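Local atomic coordinates of serine-pyruvate aminotransferase (AgxT) (Sulfolobus solfataricus, PDB entry 3ZRP), a protein that probably transfers the amino group of serine to pyruvate, using pyridoxal 5'-phosphate as cofactor. Residues E121-K125 with S126-L130; I289-R293 with P294-S298; K42-R45 with Y46-G49. All coordinates share one frame; numbering follows the deposited sequence. Where two conformers were deposited one is given.

Contact 1 of 3, residues E121-K125 with S126-L130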
ATOM      1  N   GLU A 121     -27.587 -24.633   6.793  1.00 33.80           N
ATOM      2  CA  GLU A 121     -29.007 -24.442   6.504  1.00 41.18           C
ATOM      3  C   GLU A 121     -29.212 -23.420   5.375  1.00 37.88           C
ATOM      4  O   GLU A 121     -30.042 -23.619   4.461  1.00 34.76           O
ATOM      5  CB  GLU A 121     -29.741 -23.978   7.768  1.00 42.62           C
ATOM      6  CG  GLU A 121     -31.251 -23.870   7.624  1.00 55.38           C
ATOM      7  CD  GLU A 121     -31.923 -23.151   8.788  1.00 66.90           C
ATOM      8  OE1 GLU A 121     -31.250 -22.798   9.784  1.00 71.74           O
ATOM      9  OE2 GLU A 121     -33.147 -22.923   8.703  1.00 69.36           O
ATOM     10  N   GLU A 122     -28.450 -22.334   5.436  1.00 36.35           N
ATOM     11  CA  GLU A 122     -28.583 -21.257   4.463  1.00 35.40           C
ATOM     12  C   GLU A 122     -28.085 -21.677   3.090  1.00 31.86           C
ATOM     13  O   GLU A 122     -28.782 -21.455   2.079  1.00 33.09           O
ATOM     14  CB  GLU A 122     -27.884 -19.976   4.955  1.00 36.01           C
ATOM     15  CG  GLU A 122     -28.030 -18.781   4.011  1.00 32.89           C
ATOM     16  CD  GLU A 122     -29.493 -18.389   3.771  1.00 39.28           C
ATOM     17  OE1 GLU A 122     -30.335 -18.542   4.680  1.00 37.83           O
ATOM     18  OE2 GLU A 122     -29.803 -17.909   2.667  1.00 32.47           O
ATOM     19  N   VAL A 123     -26.913 -22.306   3.034  1.00 31.74           N
ATOM     20  CA  VAL A 123     -26.334 -22.654   1.731  1.00 32.91           C
ATOM     21  C   VAL A 123     -27.069 -23.834   1.077  1.00 34.20           C
ATOM     22  O   VAL A 123     -26.912 -24.062  -0.118  1.00 32.42           O
ATOM     23  CB  VAL A 123     -24.792 -22.936   1.780  1.00 30.05           C
ATOM     24  CG1 VAL A 123     -24.055 -21.721   2.363  1.00 28.73           C
ATOM     25  CG2 VAL A 123     -24.468 -24.253   2.547  1.00 29.28           C
ATOM     26  N   ARG A 124     -27.850 -24.574   1.870  1.00 35.80           N
ATOM     27  CA  ARG A 124     -28.658 -25.691   1.339  1.00 36.63           C
ATOM     28  C   ARG A 124     -29.971 -25.196   0.775  1.00 36.30           C
ATOM     29  O   ARG A 124     -30.491 -25.771  -0.185  1.00 38.26           O
ATOM     30  CB  ARG A 124     -28.912 -26.752   2.396  1.00 39.20           C
ATOM     31  CG  ARG A 124     -27.718 -27.635   2.620  1.00 47.35           C
ATOM     32  CD  ARG A 124     -27.939 -28.605   3.725  1.00 50.70           C
ATOM     33  NE  ARG A 124     -28.529 -29.846   3.227  1.00 60.85           N
ATOM     34  CZ  ARG A 124     -28.362 -31.039   3.795  1.00 59.50           C
ATOM     35  NH1 ARG A 124     -27.597 -31.171   4.879  1.00 53.89           N
ATOM     36  NH2 ARG A 124     -28.951 -32.102   3.260  1.00 56.78           N
ATOM     37  N   LYS A 125     -30.488 -24.123   1.364  1.00 36.60           N
ATOM     38  CA  LYS A 125     -31.739 -23.512   0.936  1.00 38.03           C
ATOM     39  C   LYS A 125     -31.576 -22.708  -0.362  1.00 41.05           C
ATOM     40  O   LYS A 125     -32.432 -22.769  -1.256  1.00 38.50           O
ATOM     41  CB  LYS A 125     -32.276 -22.649   2.080  1.00 37.21           C
ATOM     42  CG  LYS A 125     -33.448 -21.763   1.727  1.00 40.35           C
ATOM     43  CD  LYS A 125     -33.933 -20.980   2.943  1.00 42.94           C
ATOM     44  CE  LYS A 125     -34.801 -19.806   2.489  1.00 41.62           C
ATOM     45  NZ  LYS A 125     -35.621 -19.247   3.604  1.00 46.07           N
ATOM     46  N   SER A 126     -30.487 -21.943  -0.449  1.00 39.75           N
ATOM     47  CA  SER A 126     -30.226 -21.028  -1.563  1.00 42.21           C
ATOM     48  C   SER A 126     -28.846 -21.271  -2.157  1.00 40.26           C
ATOM     49  O   SER A 126     -27.923 -21.736  -1.472  1.00 36.75           O
ATOM     50  CB  SER A 126     -30.322 -19.560  -1.109  1.00 46.94           C
ATOM     51  OG  SER A 126     -31.611 -19.280  -0.594  1.00 51.48           O
ATOM     52  N   GLU A 127     -28.722 -20.910  -3.425  1.00 35.37           N
ATOM     53  CA  GLU A 127     -27.521 -21.150  -4.200  1.00 35.03           C
ATOM     54  C   GLU A 127     -26.600 -19.937  -4.083  1.00 33.57           C
ATOM     55  O   GLU A 127     -26.995 -18.804  -4.406  1.00 35.59           O
ATOM     56  CB  GLU A 127     -27.908 -21.345  -5.663  1.00 37.27           C
ATOM     57  CG  GLU A 127     -26.961 -22.236  -6.415  1.00 41.25           C
ATOM     58  CD  GLU A 127     -27.133 -23.674  -6.012  1.00 49.97           C
ATOM     59  OE1 GLU A 127     -28.295 -24.169  -6.026  1.00 51.56           O
ATOM     60  OE2 GLU A 127     -26.102 -24.299  -5.677  1.00 51.55           O
ATOM     61  N   TYR A 128     -25.392 -20.161  -3.592  1.00 33.63           N
ATOM     62  CA  TYR A 128     -24.416 -19.078  -3.404  1.00 31.04           C
ATOM     63  C   TYR A 128     -23.134 -19.361  -4.174  1.00 31.95           C
ATOM     64  O   TYR A 128     -22.612 -20.494  -4.160  1.00 31.29           O
ATOM     65  CB  TYR A 128     -24.104 -18.905  -1.908  1.00 30.64           C
ATOM     66  CG  TYR A 128     -25.216 -18.262  -1.149  1.00 28.86           C
ATOM     67  CD1 TYR A 128     -25.406 -16.872  -1.206  1.00 28.94           C
ATOM     68  CD2 TYR A 128     -26.123 -19.038  -0.394  1.00 30.39           C
ATOM     69  CE1 TYR A 128     -26.452 -16.278  -0.511  1.00 31.39           C
ATOM     70  CE2 TYR A 128     -27.173 -18.453   0.297  1.00 28.98           C
ATOM     71  CZ  TYR A 128     -27.324 -17.079   0.239  1.00 32.21           C
ATOM     72  OH  TYR A 128     -28.348 -16.489   0.911  1.00 31.81           O
ATOM     73  N   LYS A 129     -22.618 -18.339  -4.846  1.00 31.72           N
ATOM     74  CA  LYS A 129     -21.332 -18.450  -5.540  1.00 30.77           C
ATOM     75  C   LYS A 129     -20.170 -18.427  -4.532  1.00 29.44           C
ATOM     76  O   LYS A 129     -19.232 -19.224  -4.620  1.00 29.66           O
ATOM     77  CB  LYS A 129     -21.223 -17.289  -6.549  1.00 35.33           C
ATOM     78  CG  LYS A 129     -19.827 -16.844  -7.032  1.00 39.10           C
ATOM     79  CD  LYS A 129     -19.255 -17.748  -8.086  1.00 37.32           C
ATOM     80  CE  LYS A 129     -18.026 -17.122  -8.752  1.00 32.98           C
ATOM     81  NZ  LYS A 129     -18.377 -16.353 -10.006  1.00 31.80           N
ATOM     82  N   LEU A 130     -20.268 -17.532  -3.561  1.00 27.19           N
ATOM     83  CA  LEU A 130     -19.170 -17.278  -2.635  0.60 26.30           C
ATOM     84  C   LEU A 130     -19.645 -17.124  -1.195  1.00 26.72           C
ATOM     85  O   LEU A 130     -20.621 -16.407  -0.920  1.00 26.77           O
ATOM     86  CB  LEU A 130     -18.389 -16.025  -3.071  0.60 26.03           C
ATOM     87  CG  LEU A 130     -17.118 -15.714  -2.290  0.60 22.62           C
ATOM     88  CD1 LEU A 130     -16.010 -15.311  -3.256  0.60 25.58           C
ATOM     89  CD2 LEU A 130     -17.374 -14.600  -1.239  0.60 21.40           C
TER
HETATM   90  O   HOH W   1     -25.105 -22.850  -1.984  1.00 40.09           O
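Glu122 and Tyr128 meet where helix 116-125 ends and the chain turns into strand 128-134, the second corner of a beta-alpha-beta crossover from strand 102-106 in the mixed sheet. The Glu122 side chain leaves the helix with CG anti to the backbone N (chi1 -178°), then bends at chi2, which brings OE2 to the phenol. Tyr128 OH donates to Glu122 OE2 at 2.7 Å, on the anti side of the carboxylate and somewhat out of its plane. The two side chains cross at about a right angle, and Glu122 CG lies 3.8 Å from Tyr128 CE2. A phenylalanine in place of Tyr128 would probably leave the Glu122 carboxylate without this hydroxyl donor and freer to turn. Lys79, on the neighbouring strand, adds a cation-pi contact to the ring.

The backbone of Glu122 works too: Ser126 N reaches Glu122 O at 3.1 Å with a fairly straight N-H, a last helical bond before Ser126 leaves helical geometry. Val123 comes next, its CA near the plane of the Tyr128 ring at 4.2 Å from CD2, while its CG1 makes a looser apolar contact with the same ring carbon. Further along, Lys125 CG lies beside Ser126 OG at 3.9 Å. One water joins the two backbones across the corner, accepting from Tyr128 N at 3.1 Å and lying 2.9 Å from Val123 O.

Contact 2 of 3, residues I289-R293 with P294-S298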
ATOM      1  N   ILE A 289     -15.136 -11.976  30.060  1.00 37.67           N
ATOM      2  CA  ILE A 289     -14.643 -11.898  28.678  1.00 35.11           C
ATOM      3  C   ILE A 289     -15.803 -11.561  27.713  1.00 39.13           C
ATOM      4  O   ILE A 289     -16.943 -11.999  27.919  1.00 35.98           O
ATOM      5  CB  ILE A 289     -13.911 -13.206  28.310  1.00 36.36           C
ATOM      6  CG1 ILE A 289     -12.643 -13.352  29.183  1.00 37.23           C
ATOM      7  CG2 ILE A 289     -13.549 -13.252  26.829  1.00 38.01           C
ATOM      8  CD1 ILE A 289     -11.946 -14.721  29.076  1.00 35.29           C
ATOM      9  N   VAL A 290     -15.527 -10.763  26.679  1.00 35.70           N
ATOM     10  CA  VAL A 290     -16.565 -10.374  25.705  1.00 32.46           C
ATOM     11  C   VAL A 290     -17.112 -11.592  24.934  1.00 32.81           C
ATOM     12  O   VAL A 290     -18.335 -11.770  24.843  1.00 38.55           O
ATOM     13  CB  VAL A 290     -16.059  -9.294  24.721  1.00 28.27           C
ATOM     14  CG1 VAL A 290     -17.010  -9.142  23.525  1.00 27.63           C
ATOM     15  CG2 VAL A 290     -15.933  -7.975  25.439  1.00 28.67           C
ATOM     16  N   ALA A 291     -16.219 -12.419  24.391  1.00 33.26           N
ATOM     17  CA  ALA A 291     -16.619 -13.628  23.690  1.00 33.27           C
ATOM     18  C   ALA A 291     -17.585 -14.443  24.548  1.00 41.41           C
ATOM     19  O   ALA A 291     -17.250 -14.816  25.676  1.00 39.81           O
ATOM     20  CB  ALA A 291     -15.413 -14.474  23.318  1.00 32.84           C
ATOM     21  N   ARG A 292     -18.768 -14.725  24.001  1.00 36.77           N
ATOM     22  CA  ARG A 292     -19.829 -15.410  24.746  1.00 37.22           C
ATOM     23  C   ARG A 292     -19.566 -16.882  24.970  1.00 37.59           C
ATOM     24  O   ARG A 292     -19.939 -17.438  25.998  1.00 45.18           O
ATOM     25  CB  ARG A 292     -21.191 -15.223  24.062  1.00 34.56           C
ATOM     26  CG  ARG A 292     -21.595 -13.783  23.796  1.00 37.86           C
ATOM     27  CD  ARG A 292     -22.001 -12.997  25.058  1.00 46.97           C
ATOM     28  NE  ARG A 292     -20.841 -12.603  25.857  1.00 45.10           N
ATOM     29  CZ  ARG A 292     -20.887 -12.210  27.128  1.00 48.88           C
ATOM     30  NH1 ARG A 292     -22.047 -12.145  27.782  1.00 45.00           N
ATOM     31  NH2 ARG A 292     -19.761 -11.880  27.753  1.00 40.87           N
ATOM     32  N   ARG A 293     -18.936 -17.517  23.999  1.00 41.92           N
ATOM     33  CA  ARG A 293     -18.760 -18.957  23.991  1.00 40.74           C
ATOM     34  C   ARG A 293     -17.274 -19.345  24.089  1.00 41.82           C
ATOM     35  O   ARG A 293     -16.487 -19.052  23.177  1.00 36.33           O
ATOM     36  CB  ARG A 293     -19.367 -19.519  22.705  1.00 47.99           C
ATOM     37  CG  ARG A 293     -20.851 -19.304  22.539  1.00 54.16           C
ATOM     38  CD  ARG A 293     -21.631 -20.468  23.095  1.00 62.32           C
ATOM     39  NE  ARG A 293     -23.060 -20.295  22.861  1.00 70.66           N
ATOM     40  CZ  ARG A 293     -23.861 -21.220  22.342  1.00 68.64           C
ATOM     41  NH1 ARG A 293     -23.392 -22.417  22.010  1.00 63.49           N
ATOM     42  NH2 ARG A 293     -25.144 -20.944  22.167  1.00 67.60           N
ATOM     43  N   PRO A 294     -16.886 -20.037  25.188  1.00 42.27           N
ATOM     44  CA  PRO A 294     -15.477 -20.344  25.489  1.00 36.46           C
ATOM     45  C   PRO A 294     -14.714 -21.096  24.409  1.00 35.41           C
ATOM     46  O   PRO A 294     -13.508 -20.891  24.254  1.00 36.25           O
ATOM     47  CB  PRO A 294     -15.567 -21.206  26.767  1.00 38.21           C
ATOM     48  CG  PRO A 294     -16.820 -20.766  27.407  1.00 37.98           C
ATOM     49  CD  PRO A 294     -17.778 -20.529  26.260  1.00 37.18           C
ATOM     50  N   GLU A 295     -15.400 -21.960  23.672  1.00 30.96           N
ATOM     51  CA  GLU A 295     -14.788 -22.692  22.562  0.60 29.00           C
ATOM     52  C   GLU A 295     -14.313 -21.745  21.442  1.00 28.05           C
ATOM     53  O   GLU A 295     -13.518 -22.126  20.601  1.00 27.09           O
ATOM     54  CB  GLU A 295     -15.762 -23.742  22.000  0.60 31.24           C
ATOM     55  CG  GLU A 295     -16.978 -23.182  21.248  0.60 26.64           C
ATOM     56  CD  GLU A 295     -18.192 -22.920  22.111  0.60 32.60           C
ATOM     57  OE1 GLU A 295     -18.071 -22.853  23.363  0.60 29.79           O
ATOM     58  OE2 GLU A 295     -19.301 -22.753  21.522  0.60 33.07           O
ATOM     59  N   SER A 296     -14.802 -20.504  21.454  1.00 25.56           N
ATOM     60  CA  SER A 296     -14.424 -19.531  20.426  1.00 27.27           C
ATOM     61  C   SER A 296     -13.464 -18.428  20.934  1.00 28.57           C
ATOM     62  O   SER A 296     -13.213 -17.464  20.204  1.00 29.34           O
ATOM     63  CB  SER A 296     -15.658 -18.863  19.841  1.00 24.68           C
ATOM     64  OG  SER A 296     -16.191 -17.920  20.753  1.00 26.00           O
ATOM     65  N   TYR A 297     -12.960 -18.563  22.165  1.00 26.06           N
ATOM     66  CA  TYR A 297     -11.940 -17.641  22.703  1.00 28.17           C
ATOM     67  C   TYR A 297     -10.706 -17.632  21.792  1.00 28.49           C
ATOM     68  O   TYR A 297      -9.974 -18.628  21.705  1.00 30.93           O
ATOM     69  CB  TYR A 297     -11.530 -18.053  24.134  1.00 28.81           C
ATOM     70  CG  TYR A 297     -12.560 -17.832  25.239  1.00 32.37           C
ATOM     71  CD1 TYR A 297     -13.600 -16.922  25.092  1.00 31.69           C
ATOM     72  CD2 TYR A 297     -12.443 -18.506  26.472  1.00 31.22           C
ATOM     73  CE1 TYR A 297     -14.532 -16.711  26.125  1.00 36.89           C
ATOM     74  CE2 TYR A 297     -13.362 -18.307  27.508  1.00 35.74           C
ATOM     75  CZ  TYR A 297     -14.395 -17.406  27.337  1.00 35.82           C
ATOM     76  OH  TYR A 297     -15.300 -17.193  28.361  1.00 33.21           O
ATOM     77  N   SER A 298     -10.501 -16.543  21.054  1.00 26.94           N
ATOM     78  CA  SER A 298      -9.358 -16.472  20.140  1.00 24.91           C
ATOM     79  C   SER A 298      -8.066 -16.378  20.920  1.00 25.27           C
ATOM     80  O   SER A 298      -8.027 -15.857  22.033  1.00 30.26           O
ATOM     81  CB  SER A 298      -9.437 -15.283  19.150  1.00 26.32           C
ATOM     82  OG  SER A 298      -9.037 -14.061  19.775  1.00 27.64           O
TER
HETATM   83  O   HOH W   2     -18.546 -16.718  21.160  1.00 40.96           O
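Tyr297 lies folded back against Ile289 and Ala291, and the ring marks the tight side of a loop whose other side is loose. Over one face sits Pro294 CA, 3.4 Å above the ring plane and over its centre. The opposite face takes Ile289 CD1 in a CH-pi contact, 4.3 Å from the Tyr297 ring centroid and offset toward the rim. At the edge, Ala291 O lies in the ring plane, 3.3 Å from Tyr297 CE1, and Ala291 CB touches Tyr297 CD1 at 3.5 Å.

Arg293 O is gripped twice by one residue. Ser296 N donates to it at 2.8 Å from above the carbonyl plane, and Ser296 OG at 2.7 Å within that plane; a chi1 of 75° sets the hydroxyl between its own backbone N and carbonyl carbon, where it faces Arg293 O. A water donates to Ser296 OG and accepts from Arg293 N, so the hydroxyl links the carbonyl to this water as well.

The outer side is looser. In the Glu295 conformer given, the side chains of Arg293 and Glu295 run side by side, pointing the same way, yet Arg293 NH1 stays 4.1 Å from Glu295 OE2, beyond a salt bridge. That carboxylate oxygen is instead hydrogen-bonded to Tyr113 OH, and Arg293 NE has a long, weak ion pair with Asp112. Both residues are exposed. What results is a 3-10 turn opened by a proline, set in the loop that leads from helix 264-284 to strand 301-305 of the small antiparallel sheet.

Contact 3 of 3, residues K42-R45 with Y46-G49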
ATOM      1  N   LYS A  42       6.665 -18.243  -0.526  1.00 32.93           N
ATOM      2  CA  LYS A  42       6.786 -19.600   0.048  1.00 34.77           C
ATOM      3  C   LYS A  42       6.363 -19.648   1.510  1.00 33.51           C
ATOM      4  O   LYS A  42       5.703 -20.601   1.940  1.00 31.03           O
ATOM      5  CB  LYS A  42       8.216 -20.150  -0.098  1.00 38.47           C
ATOM      6  CG  LYS A  42       8.594 -20.374  -1.525  1.00 38.10           C
ATOM      7  CD  LYS A  42      10.005 -20.898  -1.658  1.00 47.23           C
ATOM      8  CE  LYS A  42      10.581 -20.544  -3.028  1.00 48.67           C
ATOM      9  NZ  LYS A  42       9.839 -21.181  -4.149  1.00 48.48           N
ATOM     10  N   GLY A  43       6.726 -18.591   2.242  1.00 28.83           N
ATOM     11  CA  GLY A  43       6.378 -18.429   3.637  1.00 30.80           C
ATOM     12  C   GLY A  43       4.885 -18.376   3.860  1.00 31.11           C
ATOM     13  O   GLY A  43       4.406 -18.912   4.864  1.00 33.45           O
ATOM     14  N   LEU A  44       4.159 -17.728   2.933  1.00 28.07           N
ATOM     15  CA  LEU A  44       2.699 -17.735   2.956  0.60 28.07           C
ATOM     16  C   LEU A  44       2.144 -19.153   2.853  1.00 27.67           C
ATOM     17  O   LEU A  44       1.255 -19.521   3.610  1.00 27.77           O
ATOM     18  CB  LEU A  44       2.113 -16.829   1.858  0.60 29.45           C
ATOM     19  CG  LEU A  44       0.650 -16.368   1.987  0.60 27.96           C
ATOM     20  CD1 LEU A  44       0.293 -15.775   3.359  0.60 28.59           C
ATOM     21  CD2 LEU A  44       0.318 -15.361   0.896  0.60 29.26           C
ATOM     22  N   ARG A  45       2.674 -19.951   1.920  1.00 31.53           N
ATOM     23  CA  ARG A  45       2.243 -21.353   1.803  1.00 34.57           C
ATOM     24  C   ARG A  45       2.486 -22.112   3.102  1.00 32.07           C
ATOM     25  O   ARG A  45       1.642 -22.900   3.550  1.00 32.99           O
ATOM     26  CB  ARG A  45       2.956 -22.064   0.650  1.00 31.15           C
ATOM     27  CG  ARG A  45       2.517 -21.642  -0.739  1.00 33.28           C
ATOM     28  CD  ARG A  45       2.807 -22.764  -1.740  1.00 34.83           C
ATOM     29  NE  ARG A  45       2.756 -22.308  -3.137  1.00 34.84           N
ATOM     30  CZ  ARG A  45       3.731 -21.648  -3.744  1.00 33.83           C
ATOM     31  NH1 ARG A  45       4.839 -21.368  -3.092  1.00 40.07           N
ATOM     32  NH2 ARG A  45       3.599 -21.267  -4.996  1.00 35.03           N
ATOM     33  N   TYR A  46       3.653 -21.873   3.694  1.00 32.48           N
ATOM     34  CA  TYR A  46       4.053 -22.518   4.939  1.00 31.60           C
ATOM     35  C   TYR A  46       3.106 -22.208   6.113  1.00 32.62           C
ATOM     36  O   TYR A  46       2.607 -23.124   6.775  1.00 34.11           O
ATOM     37  CB  TYR A  46       5.530 -22.178   5.244  1.00 32.42           C
ATOM     38  CG  TYR A  46       6.015 -22.711   6.576  1.00 35.51           C
ATOM     39  CD1 TYR A  46       6.282 -24.081   6.756  1.00 33.92           C
ATOM     40  CD2 TYR A  46       6.200 -21.859   7.657  1.00 33.37           C
ATOM     41  CE1 TYR A  46       6.696 -24.572   7.991  1.00 36.24           C
ATOM     42  CE2 TYR A  46       6.615 -22.336   8.891  1.00 38.47           C
ATOM     43  CZ  TYR A  46       6.863 -23.698   9.048  1.00 39.26           C
ATOM     44  OH  TYR A  46       7.287 -24.160  10.263  1.00 38.95           O
ATOM     45  N   VAL A  47       2.819 -20.925   6.367  1.00 31.00           N
ATOM     46  CA  VAL A  47       1.969 -20.564   7.507  1.00 31.82           C
ATOM     47  C   VAL A  47       0.476 -20.864   7.271  1.00 29.39           C
ATOM     48  O   VAL A  47      -0.302 -21.027   8.226  1.00 33.86           O
ATOM     49  CB  VAL A  47       2.159 -19.083   7.967  1.00 31.13           C
ATOM     50  CG1 VAL A  47       3.619 -18.804   8.322  1.00 31.70           C
ATOM     51  CG2 VAL A  47       1.658 -18.097   6.905  1.00 34.60           C
ATOM     52  N   MET A  48       0.068 -20.933   6.015  1.00 29.95           N
ATOM     53  CA  MET A  48      -1.312 -21.303   5.710  0.60 31.07           C
ATOM     54  C   MET A  48      -1.500 -22.801   5.458  1.00 35.13           C
ATOM     55  O   MET A  48      -2.622 -23.274   5.288  1.00 39.60           O
ATOM     56  CB  MET A  48      -1.840 -20.480   4.559  0.60 30.52           C
ATOM     57  CG  MET A  48      -2.356 -19.144   5.048  0.60 26.89           C
ATOM     58  SD  MET A  48      -2.673 -18.074   3.672  0.60 29.44           S
ATOM     59  CE  MET A  48      -3.113 -16.552   4.498  0.60 26.84           C
ATOM     60  N   GLY A  49      -0.404 -23.552   5.450  1.00 39.19           N
ATOM     61  CA  GLY A  49      -0.465 -25.002   5.263  1.00 41.71           C
ATOM     62  C   GLY A  49      -1.013 -25.375   3.908  1.00 39.65           C
ATOM     63  O   GLY A  49      -2.146 -25.828   3.807  1.00 44.77           O
TER
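Gly43 O accepts from Val47 N at 3.0 Å with an N-H...O angle of 164°, the straightest of three regular i to i+4 bonds that close the last turns of helix 31-48. The other two run from Tyr46 N to Lys42 O and from Met48 N to Leu44 O. Past them the helix stops in a Schellman motif: Gly49 turns to a positive phi (63°), which favours glycine, and its N makes a weak bond to Tyr46 O.

The side chains sort themselves around this end. Leu44 and Met48, one turn apart, lie side by side and point the same way, Leu44 CD1 being 3.7 Å from Met48 CE in the conformers given; both residues have a second conformer, so this spacing may not be the sole one. Both rest against strand 197-202. On another side Val47 packs on Phe256 and Ile259 of helix 246-262. Arg45 has its polar partners elsewhere, in Tyr54 O and Glu234. A chi1 of 175° carries the Tyr46 ring away from the turn, and its hydroxyl is hydrogen-bonded to Ile264 N; at the root of that side chain, Tyr46 CB lies 3.5 Å from Gly43 O.

In the fold
From the N terminus, the chain first reaches contact 3 (42-49), then contact 1 (121-130) and last contact 2 (289-298). They follow in series: none nests in or crosses another, and each closes only a short turn. Contact 3 ends helix 31-48, set between strand 197-202 of the seven-stranded sheet and helix 246-262, with the Met48 side chain about 12 Å from a bound pyridoxal 5'-phosphate. Contact 1 turns from helix 116-125 into strand 128-134 of the same sheet, away from the annotated sites. Contact 2 ties the loop after helix 264-284 to strands 142-143 and 301-305. Their centres lie 27 to 30 Å apart, and none touches another.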